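PDB 5A9T: putative dehydrogenase from Amycolatopsis orientalis, which catalyses the NADPH-dependent, stereoselective reduction of imines to amines as an imine reductase. Local coordinates for the interface of chains A and B. Sequence-based numbering; all coordinates share one arbitrary frame. Chains: chain A/B, Putative dehydrogenase.

The interface of chains A and B. Residues chain A 97-99, 169, 172-173, 176; chain B 191, 247-248, 251, 255.
Two threonines meet tip to tip at the apolar centre of this patch of the two-fold dimer interface, where helix 166-193 of chain A packs on helix 238-255 of chain B. In both, the methyl lies anti to the backbone N and points at the partner, so that CG2 of A:Thr172 rests 3.9 Å from CG2 of B:Thr251. The hydroxyls lie beside their own backbone N; that of B:Thr251 (chi1 -68°) turns back along its helix, where OG1 gives a weak hydrogen bond to the carbonyl O of B:His247. Helix surfaces thus meet through methyl groups although the residues are nominally polar. The B:Thr251 methyl is shared, since the A:Pro99 ring crosses the B:Thr251 side chain obliquely, with its CD 3.8 Å from CG2, and the A:Thr172 methyl also lies over the backbone of B:Ile248. Further along the A helix, CG2 of B:Ile248 reaches CB of A:Ser176 at 4.0 Å, while CD1 of B:Leu191 presses on CA of A:Ala173 at 3.8 Å, an approach that the small alanine probably allows. A:Leu169, its CG anti to the backbone N (chi1 -180°), sets both methyls of its forked end against the carbonyl O of B:Leu191, CD2 the nearer at 3.6 Å. It and B:Gln255 reach toward each other tip to tip, the CD1 methyl touching the CG methylene at 3.9 Å. An alanine here would remove both methyls and would probably loosen the packing of the chain A helix against the B:Leu191 carbonyl and the B:Gln255 chain. B:Gln255 bends at chi2 (-65°), and its amide OE1 comes near CG and CB of A:Pro99, the side chains crossing obliquely. At the polar rim, the poorly ordered B:His247 turns its imidazole edge to the A:Gly97 carbonyl; NE2 is modelled too close to that O to be trusted. The patch packs helix 166-193 of one subunit on helices 238-255 and 166-193 of the other, adds the start of helix 99-111 from the cofactor-binding domain, and is likely to help set how that domain sits on the partner.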
# COMPACT_ATOMS: atom_id res chain seq x y z
N GLY A 97 19.63 16.62 0.37
CA GLY A 97 19.69 15.25 -0.30
C GLY A 97 19.50 14.11 0.69
O GLY A 97 18.76 13.07 0.37
N THR A 98 20.12 14.23 1.85
CA THR A 98 20.15 13.22 2.87
C THR A 98 20.03 13.67 4.29
O THR A 98 20.23 14.88 4.56
CB THR A 98 21.51 12.44 2.86
OG1 THR A 98 22.55 13.34 3.26
CG2 THR A 98 21.84 11.89 1.46
N PRO A 99 19.78 12.84 5.27
CA PRO A 99 19.72 13.30 6.62
C PRO A 99 21.03 13.90 7.11
O PRO A 99 21.04 14.96 7.78
CB PRO A 99 19.33 12.06 7.46
CG PRO A 99 18.58 11.25 6.49
CD PRO A 99 19.22 11.43 5.18
N LEU A 169 14.43 11.95 6.14
CA LEU A 169 14.36 10.51 6.45
C LEU A 169 12.89 10.07 6.24
O LEU A 169 12.68 8.96 5.67
CB LEU A 169 14.81 10.26 7.84
CG LEU A 169 14.82 8.83 8.34
CD1 LEU A 169 15.69 7.96 7.47
CD2 LEU A 169 15.25 8.77 9.78
N THR A 172 12.20 9.75 2.53
CA THR A 172 12.84 8.57 2.05
C THR A 172 12.02 7.34 2.41
O THR A 172 11.79 6.47 1.52
CB THR A 172 14.26 8.46 2.61
OG1 THR A 172 14.99 9.67 2.22
CG2 THR A 172 14.97 7.24 1.99
N ALA A 173 11.60 7.27 3.63
CA ALA A 173 10.82 6.13 4.11
C ALA A 173 9.49 6.01 3.35
O ALA A 173 9.12 4.90 2.85
CB ALA A 173 10.63 6.24 5.56
N SER A 176 9.96 4.83 -0.20
CA SER A 176 10.33 3.41 -0.24
C SER A 176 9.00 2.61 -0.14
O SER A 176 8.76 1.63 -0.90
CB SER A 176 11.30 3.09 0.86
OG SER A 176 11.77 1.73 0.72
N LEU B 191 13.43 2.34 8.45
CA LEU B 191 14.13 3.61 8.18
C LEU B 191 13.86 4.62 9.21
O LEU B 191 14.80 5.16 9.80
CB LEU B 191 13.79 4.15 6.79
CG LEU B 191 14.45 3.49 5.63
CD1 LEU B 191 13.77 3.83 4.31
CD2 LEU B 191 15.92 3.95 5.64
N HIS B 247 18.95 6.87 -4.57
CA HIS B 247 18.95 7.75 -3.46
C HIS B 247 18.47 7.05 -2.15
O HIS B 247 19.05 7.17 -1.02
CB HIS B 247 18.18 9.01 -3.80
CG HIS B 247 18.67 10.15 -3.04
ND1 HIS B 247 19.80 10.85 -3.42
CD2 HIS B 247 18.28 10.64 -1.83
CE1 HIS B 247 20.08 11.75 -2.48
NE2 HIS B 247 19.15 11.66 -1.54
N ILE B 248 17.33 6.34 -2.29
CA ILE B 248 16.78 5.63 -1.18
C ILE B 248 17.80 4.63 -0.65
O ILE B 248 17.94 4.42 0.58
CB ILE B 248 15.42 4.95 -1.52
CG1 ILE B 248 14.44 6.07 -1.81
CG2 ILE B 248 15.00 3.96 -0.44
CD1 ILE B 248 13.21 5.51 -2.52
N THR B 251 20.60 6.43 1.24
CA THR B 251 20.20 6.88 2.51
C THR B 251 20.02 5.68 3.50
O THR B 251 20.29 5.77 4.70
CB THR B 251 18.89 7.69 2.43
OG1 THR B 251 19.25 8.92 1.72
CG2 THR B 251 18.34 8.05 3.76
N GLN B 255 21.92 5.12 7.09
CA GLN B 255 21.23 4.84 8.30
C GLN B 255 21.43 3.48 8.94
O GLN B 255 20.89 3.18 10.02
CB GLN B 255 19.71 5.01 8.13
CG GLN B 255 19.31 6.45 7.77
CD GLN B 255 19.60 7.47 8.81
OE1 GLN B 255 20.35 8.40 8.55
NE2 GLN B 255 19.07 7.29 10.06